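Local coordinates for major royal jelly protein 1 (Apis mellifera, PDB 5YYL) that is the most abundant protein of royal jelly, probably serves as food for honeybee larvae and binds the sterol 24-methylenecholesterol, at residues A[34-44]-A[76-87]; A[86-94]-A[102-110]. All coordinates share one frame; numbering follows the deposited sequence.

How the contacts relate
From the N terminus, the chain passes through strand 33-37, which pairs with strand 400-406 in another sheet, and then crosses onto the face of the four-stranded sheet that starts at residue 65. Contact 1 closes this excursion: after helix 47-56 and strand 65-72, strand 75-81 and the turn behind it pack beneath residues 34-44. Contact 2 follows in series, neither nested nor crossing, and closes a connection of seven residues, including the short strand 96-97. The two share Val86 and Pro87, and Met80 O and Ser89 OG probably hydrogen-bond between them. Contact 1 and a probable Trp37 NE1 to Pro102 O bond tie two sheets together, while contact 2 joins the last two strands within one of them.

Contact 1 (A[34-44]-A[76-87]); sequences LHEWKFFDYDF and IFVTMLRYNGVP. With NAG (2-acetamido-2-deoxy-beta-D-glucopyranose), chain E.
Phe40 and Tyr42 both set CG opposite the carbonyl carbon (chi1 -74° and -58°), which drops their rings onto Met80 and Pro87, while Met80 bends at chi2 and chi3 to lay its sulfur and methyl under Phe40. The result is a Met-aromatic contact: Met80 SD lies 4.2 Å and Met80 CE 4.0 Å from the centroid of the Phe40 ring, both over the same face. Trp37 CG lies over the opposite face, toward its rim, so the phenyl ring is held between indole and thioether. Beside them, Val78 CG1 reaches Phe40 CE1 at 3.8 Å.

Further along, Pro87 comes at Tyr42 from the opposite direction and puts its CG 3.5 Å from the centroid of the Tyr42 ring, only 11° off the normal, a well-centred CH-pi contact. Tyr42 OH passes Met80 CG at 3.7 Å and finds its polar partner in Asn64 OD1. Phe44 crosses Pro87 at about a right angle, but it is poorly ordered and its contact less certain. At the other end, Leu34 CD2 and Ile76 CD1 meet at 4.3 Å.

No hydrogen bond spans the two segments; side chains alone carry the contact. This is apolar packing of a connecting segment, arriving from one sheet, over the face of the next, consistent with packing between neighbouring blades of the beta-propeller to which this family belongs.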
loop_
_atom_site.group_PDB
_atom_site.type_symbol
_atom_site.label_atom_id
_atom_site.label_comp_id
_atom_site.label_asym_id
_atom_site.label_seq_id
_atom_site.Cartn_x
_atom_site.Cartn_y
_atom_site.Cartn_z
ATOM N N LEU A 34 0.010 -27.778 14.069
ATOM C CA LEU A 34 1.017 -26.820 13.647
ATOM C C LEU A 34 2.273 -27.568 13.178
ATOM O O LEU A 34 2.892 -27.170 12.200
ATOM C CB LEU A 34 1.342 -25.911 14.824
ATOM C CG LEU A 34 2.177 -24.672 14.585
ATOM C CD1 LEU A 34 1.465 -23.693 13.688
ATOM C CD2 LEU A 34 2.546 -23.994 15.886
ATOM N N HIS A 35 2.659 -28.628 13.896
ATOM C CA HIS A 35 3.791 -29.488 13.522
ATOM C C HIS A 35 3.536 -30.900 13.995
ATOM O O HIS A 35 2.999 -31.114 15.079
ATOM C CB HIS A 35 5.100 -29.005 14.140
ATOM C CG HIS A 35 5.515 -27.645 13.683
ATOM N ND1 HIS A 35 5.905 -27.381 12.389
ATOM C CD2 HIS A 35 5.575 -26.465 14.342
ATOM C CE1 HIS A 35 6.202 -26.097 12.276
ATOM N NE2 HIS A 35 6.011 -25.519 13.448
ATOM N N GLU A 36 3.935 -31.860 13.165
ATOM C CA GLU A 36 3.802 -33.275 13.462
ATOM C C GLU A 36 5.146 -33.938 13.320
ATOM O O GLU A 36 6.009 -33.464 12.582
ATOM C CB GLU A 36 2.853 -33.927 12.476
ATOM C CG GLU A 36 1.447 -34.091 12.993
ATOM C CD GLU A 36 0.490 -34.629 11.936
ATOM O OE1 GLU A 36 0.854 -34.668 10.742
ATOM O OE2 GLU A 36 -0.651 -34.989 12.304
ATOM N N TRP A 37 5.308 -35.044 14.032
ATOM C CA TRP A 37 6.475 -35.881 13.887
ATOM C C TRP A 37 6.098 -37.337 14.006
ATOM O O TRP A 37 5.234 -37.710 14.806
ATOM C CB TRP A 37 7.486 -35.579 14.956
ATOM C CG TRP A 37 8.209 -34.309 14.828
ATOM C CD1 TRP A 37 9.399 -34.099 14.204
ATOM C CD2 TRP A 37 7.844 -33.065 15.422
ATOM N NE1 TRP A 37 9.795 -32.792 14.353
ATOM C CE2 TRP A 37 8.858 -32.133 15.100
ATOM C CE3 TRP A 37 6.757 -32.643 16.198
ATOM C CZ2 TRP A 37 8.814 -30.805 15.525
ATOM C CZ3 TRP A 37 6.720 -31.324 16.622
ATOM C CH2 TRP A 37 7.742 -30.421 16.284
ATOM N N LYS A 38 6.752 -38.148 13.178
ATOM C CA LYS A 38 6.810 -39.589 13.379
ATOM C C LYS A 38 7.942 -39.860 14.361
ATOM O O LYS A 38 7.812 -40.711 15.232
ATOM C CB LYS A 38 7.041 -40.311 12.057
ATOM C CG LYS A 38 5.941 -40.055 11.045
ATOM C CD LYS A 38 6.062 -40.942 9.812
ATOM C CE LYS A 38 4.741 -41.060 9.063
ATOM N NZ LYS A 38 4.615 -42.318 8.262
ATOM N N PHE A 39 9.033 -39.121 14.215
ATOM C CA PHE A 39 10.142 -39.177 15.145
ATOM C C PHE A 39 11.009 -37.947 14.950
ATOM O O PHE A 39 10.999 -37.332 13.886
ATOM C CB PHE A 39 10.994 -40.432 14.920
ATOM C CG PHE A 39 11.474 -40.591 13.501
ATOM C CD1 PHE A 39 12.617 -39.924 13.054
ATOM C CD2 PHE A 39 10.770 -41.397 12.605
ATOM C CE1 PHE A 39 13.042 -40.047 11.744
ATOM C CE2 PHE A 39 11.197 -41.531 11.296
ATOM C CZ PHE A 39 12.338 -40.858 10.864
ATOM N N PHE A 40 11.778 -37.614 15.971
ATOM C CA PHE A 40 12.598 -36.430 15.913
ATOM C C PHE A 40 13.916 -36.731 15.241
ATOM O O PHE A 40 14.415 -37.850 15.301
ATOM C CB PHE A 40 12.804 -35.833 17.307
ATOM C CG PHE A 40 11.584 -35.150 17.826
ATOM C CD1 PHE A 40 11.375 -33.798 17.566
ATOM C CD2 PHE A 40 10.607 -35.868 18.522
ATOM C CE1 PHE A 40 10.241 -33.165 18.027
ATOM C CE2 PHE A 40 9.469 -35.239 18.977
ATOM C CZ PHE A 40 9.286 -33.888 18.730
ATOM N N ASP A 41 14.444 -35.702 14.587
ATOM C CA ASP A 41 15.711 -35.738 13.887
ATOM C C ASP A 41 16.254 -34.320 13.949
ATOM O O ASP A 41 15.498 -33.388 14.221
ATOM C CB ASP A 41 15.487 -36.186 12.439
ATOM C CG ASP A 41 16.782 -36.550 11.720
ATOM O OD1 ASP A 41 17.885 -36.341 12.285
ATOM O OD2 ASP A 41 16.688 -37.053 10.576
ATOM N N TYR A 42 17.553 -34.155 13.714
ATOM C CA TYR A 42 18.213 -32.868 13.896
ATOM C C TYR A 42 18.937 -32.374 12.629
ATOM O O TYR A 42 19.220 -33.143 11.719
ATOM C CB TYR A 42 19.185 -32.957 15.076
ATOM C CG TYR A 42 18.534 -33.363 16.388
ATOM C CD1 TYR A 42 18.396 -32.453 17.438
ATOM C CD2 TYR A 42 18.057 -34.658 16.582
ATOM C CE1 TYR A 42 17.800 -32.831 18.633
ATOM C CE2 TYR A 42 17.454 -35.034 17.765
ATOM C CZ TYR A 42 17.327 -34.124 18.785
ATOM O OH TYR A 42 16.734 -34.526 19.949
ATOM N N ASP A 43 19.220 -31.073 12.595
ATOM C CA ASP A 43 20.081 -30.446 11.592
ATOM C C ASP A 43 21.521 -30.490 12.112
ATOM O O ASP A 43 22.046 -29.548 12.740
ATOM C CB ASP A 43 19.620 -29.001 11.305
ATOM C CG ASP A 43 20.408 -28.311 10.176
ATOM O OD1 ASP A 43 21.607 -28.025 10.360
ATOM O OD2 ASP A 43 19.809 -27.981 9.111
ATOM N N PHE A 44 22.167 -31.612 11.813
ATOM C CA PHE A 44 23.586 -31.797 12.094
ATOM C C PHE A 44 24.483 -30.979 11.147
ATOM O O PHE A 44 25.610 -30.635 11.510
ATOM C CB PHE A 44 23.943 -33.265 12.001
ATOM C CG PHE A 44 23.305 -34.128 13.058
ATOM C CD1 PHE A 44 22.214 -34.948 12.753
ATOM C CD2 PHE A 44 23.823 -34.166 14.347
ATOM C CE1 PHE A 44 21.641 -35.764 13.730
ATOM C CE2 PHE A 44 23.243 -34.963 15.328
ATOM C CZ PHE A 44 22.165 -35.771 15.019
ATOM N N ILE A 76 10.069 -21.813 17.512
ATOM C CA ILE A 76 9.270 -22.749 18.288
ATOM C C ILE A 76 10.282 -23.626 19.013
ATOM O O ILE A 76 11.002 -24.374 18.365
ATOM C CB ILE A 76 8.399 -23.657 17.379
ATOM C CG1 ILE A 76 7.345 -22.860 16.604
ATOM C CG2 ILE A 76 7.735 -24.769 18.184
ATOM C CD1 ILE A 76 6.202 -22.312 17.431
ATOM N N PHE A 77 10.342 -23.544 20.342
ATOM C CA PHE A 77 11.267 -24.372 21.130
ATOM C C PHE A 77 10.699 -25.763 21.335
ATOM O O PHE A 77 9.502 -25.925 21.441
ATOM C CB PHE A 77 11.618 -23.703 22.450
ATOM C CG PHE A 77 12.390 -22.432 22.269
ATOM C CD1 PHE A 77 13.775 -22.455 22.047
ATOM C CD2 PHE A 77 11.744 -21.203 22.261
ATOM C CE1 PHE A 77 14.488 -21.281 21.851
ATOM C CE2 PHE A 77 12.459 -20.016 22.085
ATOM C CZ PHE A 77 13.834 -20.059 21.883
ATOM N N VAL A 78 11.558 -26.769 21.324
ATOM C CA VAL A 78 11.166 -28.149 21.611
ATOM C C VAL A 78 12.265 -28.747 22.463
ATOM O O VAL A 78 13.409 -28.784 22.022
ATOM C CB VAL A 78 11.011 -28.985 20.329
ATOM C CG1 VAL A 78 10.653 -30.426 20.670
ATOM C CG2 VAL A 78 9.951 -28.371 19.412
ATOM N N THR A 79 11.939 -29.175 23.684
ATOM C CA THR A 79 12.945 -29.739 24.589
ATOM C C THR A 79 12.833 -31.244 24.612
ATOM O O THR A 79 11.734 -31.787 24.596
ATOM C CB THR A 79 12.874 -29.218 26.028
ATOM O OG1 THR A 79 11.756 -29.799 26.706
ATOM C CG2 THR A 79 12.804 -27.730 26.064
ATOM N N MET A 80 13.984 -31.904 24.649
ATOM C CA MET A 80 14.026 -33.353 24.597
ATOM C C MET A 80 14.588 -33.918 25.908
ATOM O O MET A 80 15.602 -33.412 26.454
ATOM C CB MET A 80 14.857 -33.814 23.404
ATOM C CG MET A 80 14.325 -35.084 22.755
ATOM S SD MET A 80 12.829 -34.932 21.749
ATOM C CE MET A 80 13.057 -33.312 21.009
ATOM N N LEU A 81 13.896 -34.945 26.415
ATOM C CA LEU A 81 14.365 -35.704 27.574
ATOM C C LEU A 81 15.663 -36.380 27.176
ATOM O O LEU A 81 15.700 -37.111 26.177
ATOM C CB LEU A 81 13.361 -36.784 27.993
ATOM C CG LEU A 81 12.044 -36.338 28.624
ATOM C CD1 LEU A 81 11.153 -37.533 28.891
ATOM C CD2 LEU A 81 12.312 -35.540 29.882
ATOM N N ARG A 82 16.712 -36.134 27.955
ATOM C CA ARG A 82 18.056 -36.618 27.621
ATOM C C ARG A 82 18.233 -38.078 27.986
ATOM O O ARG A 82 18.744 -38.409 29.040
ATOM C CB ARG A 82 19.130 -35.771 28.301
ATOM C CG ARG A 82 20.544 -36.138 27.903
ATOM C CD ARG A 82 20.924 -35.613 26.513
ATOM N NE ARG A 82 21.314 -34.214 26.632
ATOM C CZ ARG A 82 22.036 -33.524 25.758
ATOM N NH1 ARG A 82 22.470 -34.081 24.622
ATOM N NH2 ARG A 82 22.315 -32.241 26.025
ATOM N N TYR A 83 17.786 -38.940 27.093
ATOM C CA TYR A 83 18.136 -40.344 27.141
ATOM C C TYR A 83 19.460 -40.570 26.389
ATOM O O TYR A 83 20.100 -39.615 25.938
ATOM C CB TYR A 83 16.995 -41.216 26.604
ATOM C CG TYR A 83 15.875 -41.429 27.597
ATOM C CD1 TYR A 83 15.570 -42.702 28.060
ATOM C CD2 TYR A 83 15.119 -40.357 28.082
ATOM C CE1 TYR A 83 14.545 -42.911 28.969
ATOM C CE2 TYR A 83 14.094 -40.558 28.997
ATOM C CZ TYR A 83 13.809 -41.841 29.434
ATOM O OH TYR A 83 12.802 -42.077 30.342
ATOM N N ASN A 84 19.897 -41.827 26.331
ATOM C CA ASN A 84 20.998 -42.251 25.461
ATOM C C ASN A 84 20.520 -42.142 24.007
ATOM O O ASN A 84 19.491 -42.729 23.632
ATOM C CB ASN A 84 21.475 -43.680 25.793
ATOM C CG ASN A 84 20.327 -44.692 25.887
ATOM O OD1 ASN A 84 19.513 -44.645 26.825
ATOM N ND2 ASN A 84 20.253 -45.612 24.913
ATOM N N GLY A 85 21.253 -41.355 23.216
ATOM C CA GLY A 85 20.927 -41.125 21.806
ATOM C C GLY A 85 20.113 -39.863 21.523
ATOM O O GLY A 85 19.280 -39.832 20.601
ATOM N N VAL A 86 20.375 -38.819 22.309
ATOM C CA VAL A 86 19.681 -37.551 22.206
ATOM C C VAL A 86 20.742 -36.459 22.108
ATOM O O VAL A 86 21.268 -36.029 23.131
ATOM C CB VAL A 86 18.740 -37.324 23.403
ATOM C CG1 VAL A 86 18.136 -35.922 23.346
ATOM C CG2 VAL A 86 17.641 -38.378 23.400
ATOM N N PRO A 87 21.062 -36.023 20.872
ATOM C CA PRO A 87 22.178 -35.100 20.629
ATOM C C PRO A 87 22.072 -33.779 21.363
ATOM O O PRO A 87 23.052 -33.345 21.977
ATOM C CB PRO A 87 22.133 -34.866 19.113
ATOM C CG PRO A 87 20.805 -35.343 18.662
ATOM C CD PRO A 87 20.401 -36.419 19.613
HETATM C C1 NAG E . 20.358 -45.195 30.086
HETATM C C2 NAG E . 21.597 -45.452 30.961
HETATM C C3 NAG E . 22.633 -46.273 30.178
HETATM C C4 NAG E . 22.067 -47.563 29.582
HETATM C C5 NAG E . 20.778 -47.210 28.818
HETATM C C6 NAG E . 19.967 -48.390 28.287
HETATM C C7 NAG E . 22.729 -44.064 32.679
HETATM C C8 NAG E . 23.408 -42.756 32.975
HETATM N N2 NAG E . 22.262 -44.234 31.427
HETATM O O3 NAG E . 23.743 -46.608 31.018
HETATM O O4 NAG E . 23.113 -48.102 28.741
HETATM O O5 NAG E . 19.884 -46.475 29.663
HETATM O O6 NAG E . 19.688 -49.317 29.339
HETATM O O7 NAG E . 22.620 -44.902 33.557
#

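Contact 2 (A[86-94]-A[102-110])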
loop_
_atom_site.group_PDB
_atom_site.type_symbol
_atom_site.label_atom_id
_atom_site.label_comp_id
_atom_site.label_asym_id
_atom_site.label_seq_id
_atom_site.Cartn_x
_atom_site.Cartn_y
_atom_site.Cartn_z
ATOM N N VAL A 86 20.375 -38.819 22.309
ATOM C CA VAL A 86 19.681 -37.551 22.206
ATOM C C VAL A 86 20.742 -36.459 22.108
ATOM O O VAL A 86 21.268 -36.029 23.131
ATOM C CB VAL A 86 18.740 -37.324 23.403
ATOM C CG1 VAL A 86 18.136 -35.922 23.346
ATOM C CG2 VAL A 86 17.641 -38.378 23.400
ATOM N N PRO A 87 21.062 -36.023 20.872
ATOM C CA PRO A 87 22.178 -35.100 20.629
ATOM C C PRO A 87 22.072 -33.779 21.363
ATOM O O PRO A 87 23.052 -33.345 21.977
ATOM C CB PRO A 87 22.133 -34.866 19.113
ATOM C CG PRO A 87 20.805 -35.343 18.662
ATOM C CD PRO A 87 20.401 -36.419 19.613
ATOM N N SER A 88 20.899 -33.143 21.291
ATOM C CA SER A 88 20.650 -31.899 22.023
ATOM C C SER A 88 19.340 -31.949 22.756
ATOM O O SER A 88 18.403 -32.635 22.322
ATOM C CB SER A 88 20.654 -30.697 21.090
ATOM O OG SER A 88 20.391 -29.499 21.820
ATOM N N SER A 89 19.293 -31.215 23.871
ATOM C CA SER A 89 18.100 -31.166 24.713
ATOM C C SER A 89 17.271 -29.927 24.420
ATOM O O SER A 89 16.078 -30.047 24.194
ATOM C CB SER A 89 18.463 -31.192 26.190
ATOM O OG SER A 89 17.281 -31.362 26.941
ATOM N N LEU A 90 17.903 -28.759 24.454
ATOM C CA LEU A 90 17.244 -27.507 24.137
ATOM C C LEU A 90 17.343 -27.220 22.634
ATOM O O LEU A 90 18.435 -26.968 22.120
ATOM C CB LEU A 90 17.864 -26.365 24.945
ATOM C CG LEU A 90 17.228 -24.988 24.785
ATOM C CD1 LEU A 90 15.736 -25.025 25.080
ATOM C CD2 LEU A 90 17.926 -24.001 25.700
ATOM N N ASN A 91 16.203 -27.255 21.936
ATOM C CA ASN A 91 16.155 -27.065 20.467
ATOM C C ASN A 91 15.107 -26.061 19.993
ATOM O O ASN A 91 14.235 -25.668 20.754
ATOM C CB ASN A 91 15.860 -28.396 19.773
ATOM C CG ASN A 91 16.614 -29.541 20.390
ATOM O OD1 ASN A 91 17.838 -29.486 20.485
ATOM N ND2 ASN A 91 15.895 -30.566 20.842
ATOM N N VAL A 92 15.233 -25.655 18.724
ATOM C CA VAL A 92 14.174 -24.959 17.986
ATOM C C VAL A 92 13.877 -25.741 16.727
ATOM O O VAL A 92 14.691 -26.540 16.296
ATOM C CB VAL A 92 14.507 -23.498 17.615
ATOM C CG1 VAL A 92 14.664 -22.659 18.862
ATOM C CG2 VAL A 92 15.751 -23.396 16.767
ATOM N N ILE A 93 12.703 -25.507 16.148
ATOM C CA ILE A 93 12.330 -26.143 14.894
ATOM C C ILE A 93 13.002 -25.335 13.808
ATOM O O ILE A 93 12.991 -24.111 13.851
ATOM C CB ILE A 93 10.811 -26.214 14.674
ATOM C CG1 ILE A 93 10.135 -26.873 15.887
ATOM C CG2 ILE A 93 10.493 -27.012 13.413
ATOM C CD1 ILE A 93 8.636 -27.083 15.736
ATOM N N SER A 94 13.609 -26.042 12.856
ATOM C CA SER A 94 14.349 -25.439 11.756
ATOM C C SER A 94 13.507 -25.379 10.491
ATOM O O SER A 94 12.401 -25.947 10.413
ATOM C CB SER A 94 15.598 -26.267 11.463
ATOM O OG SER A 94 15.250 -27.478 10.786
ATOM N N PRO A 102 9.674 -32.025 10.872
ATOM C CA PRO A 102 10.636 -30.920 10.955
ATOM C C PRO A 102 11.882 -31.272 11.756
ATOM O O PRO A 102 11.770 -31.816 12.848
ATOM C CB PRO A 102 9.842 -29.819 11.663
ATOM C CG PRO A 102 8.438 -30.107 11.303
ATOM C CD PRO A 102 8.323 -31.602 11.259
ATOM N N LEU A 103 13.053 -30.989 11.204
ATOM C CA LEU A 103 14.289 -31.254 11.926
ATOM C C LEU A 103 14.424 -30.216 13.016
ATOM O O LEU A 103 13.970 -29.088 12.862
ATOM C CB LEU A 103 15.518 -31.208 11.003
ATOM C CG LEU A 103 16.006 -32.535 10.398
ATOM C CD1 LEU A 103 14.904 -33.321 9.684
ATOM C CD2 LEU A 103 17.169 -32.200 9.476
ATOM N N LEU A 104 15.056 -30.623 14.105
ATOM C CA LEU A 104 15.382 -29.719 15.189
ATOM C C LEU A 104 16.778 -29.210 15.024
ATOM O O LEU A 104 17.558 -29.778 14.305
ATOM C CB LEU A 104 15.280 -30.426 16.540
ATOM C CG LEU A 104 13.960 -31.112 16.873
ATOM C CD1 LEU A 104 13.956 -31.419 18.359
ATOM C CD2 LEU A 104 12.765 -30.253 16.490
ATOM N N GLN A 105 17.093 -28.155 15.747
ATOM C CA GLN A 105 18.354 -27.459 15.638
ATOM C C GLN A 105 18.635 -26.945 17.047
ATOM O O GLN A 105 17.814 -26.219 17.604
ATOM C CB GLN A 105 18.200 -26.310 14.641
ATOM C CG GLN A 105 19.282 -25.239 14.671
ATOM C CD GLN A 105 18.734 -23.876 14.295
ATOM O OE1 GLN A 105 17.986 -23.750 13.326
ATOM N NE2 GLN A 105 19.091 -22.850 15.071
ATOM N N PRO A 106 19.778 -27.326 17.637
ATOM C CA PRO A 106 20.091 -26.932 19.023
ATOM C C PRO A 106 20.130 -25.437 19.273
ATOM O O PRO A 106 20.639 -24.697 18.440
ATOM C CB PRO A 106 21.494 -27.508 19.228
ATOM C CG PRO A 106 21.506 -28.706 18.352
ATOM C CD PRO A 106 20.748 -28.308 17.119
ATOM N N TYR A 107 19.614 -25.005 20.416
ATOM C CA TYR A 107 19.630 -23.585 20.803
ATOM C C TYR A 107 20.537 -23.425 22.040
ATOM O O TYR A 107 20.463 -24.247 22.945
ATOM C CB TYR A 107 18.198 -23.100 21.112
ATOM C CG TYR A 107 18.070 -21.627 21.430
ATOM C CD1 TYR A 107 17.870 -20.705 20.424
ATOM C CD2 TYR A 107 18.117 -21.157 22.748
ATOM C CE1 TYR A 107 17.720 -19.346 20.695
ATOM C CE2 TYR A 107 17.996 -19.799 23.041
ATOM C CZ TYR A 107 17.790 -18.904 22.004
ATOM O OH TYR A 107 17.660 -17.561 22.255
ATOM N N PRO A 108 21.391 -22.397 22.102
ATOM C CA PRO A 108 21.643 -21.422 21.024
ATOM C C PRO A 108 22.425 -22.014 19.845
ATOM O O PRO A 108 22.041 -21.828 18.693
ATOM C CB PRO A 108 22.479 -20.356 21.725
ATOM C CG PRO A 108 21.994 -20.377 23.137
ATOM C CD PRO A 108 21.541 -21.783 23.436
ATOM N N ASP A 109 23.504 -22.725 20.157
ATOM C CA ASP A 109 24.342 -23.442 19.185
ATOM C C ASP A 109 24.610 -24.822 19.797
ATOM O O ASP A 109 24.109 -25.114 20.893
ATOM C CB ASP A 109 25.657 -22.665 18.932
ATOM C CG ASP A 109 26.248 -22.032 20.221
ATOM O OD1 ASP A 109 26.524 -22.772 21.192
ATOM O OD2 ASP A 109 26.405 -20.786 20.256
ATOM N N TRP A 110 25.392 -25.661 19.117
ATOM C CA TRP A 110 25.785 -26.980 19.675
ATOM C C TRP A 110 26.600 -26.959 20.995
ATOM O O TRP A 110 26.655 -27.976 21.691
ATOM C CB TRP A 110 26.538 -27.796 18.628
ATOM C CG TRP A 110 25.679 -28.273 17.519
ATOM C CD1 TRP A 110 25.392 -27.615 16.354
ATOM C CD2 TRP A 110 24.977 -29.524 17.461
ATOM N NE1 TRP A 110 24.552 -28.382 15.573
ATOM C CE2 TRP A 110 24.285 -29.559 16.228
ATOM C CE3 TRP A 110 24.858 -30.618 18.339
ATOM C CZ2 TRP A 110 23.495 -30.652 15.844
ATOM C CZ3 TRP A 110 24.072 -31.703 17.959
ATOM C CH2 TRP A 110 23.400 -31.709 16.722
#
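Val92 and Gln105 exchange backbone bonds as a hydrogen-bonded antiparallel pair, with Val92 N to Gln105 O at 2.9 Å and Gln105 N back to Val92 O. Tyr107 N donates to Leu90 O, and Ser94 N to Leu103 O closes the other end. Leu103 O is gripped twice. Ser94 OG also donates to Leu103 O at 2.9 Å, coming from above the carbonyl plane, 55° out of it; with chi1 at 75° the hydroxyl sits between its own backbone N and carbonyl carbon, facing the neighbouring strand.

On the face that carries Val92 and Gln105, the two side chains run side by side, Val92 CG2 lying 3.8 Å from Gln105 NE2. Tyr107 is met at its ring edge by Leu90 CD2, 4.1 Å from Tyr107 CD2, and obliquely by Val92 CG1. At the non-hydrogen-bonded pairs the side chains diverge. Ile93 CG2 lies against Pro102 CB; separately, Leu104 crosses Asn91 at about a right angle, CD1 against Asn91 ND2. Ser88 packs against the Pro106 ring and donates from Ser88 OG to Asn91 OD1 at 2.9 Å, which holds the oxygen end of the amide, while Asn91 ND2 makes a weak hydrogen bond to Val78 O. Pro106 CG in turn sits over the centre of the Trp110 indole, whose edge meets Pro87 CB 3.9 Å from Trp110 CZ3.

Farther out, Phe77 meets the Tyr107 ring edge-to-face, and strand 75-81 continues the sheet beyond strand 90-94. Strand 102-106 is outermost in this chain's sheet, though Leu104 bonds through its backbone to Asp41. Pro106 stands in a non-hydrogen-bonded pair with Asn91, where a backbone N-H would point away from strand 90-94; a residue without that N-H therefore costs this pairing no hydrogen bond.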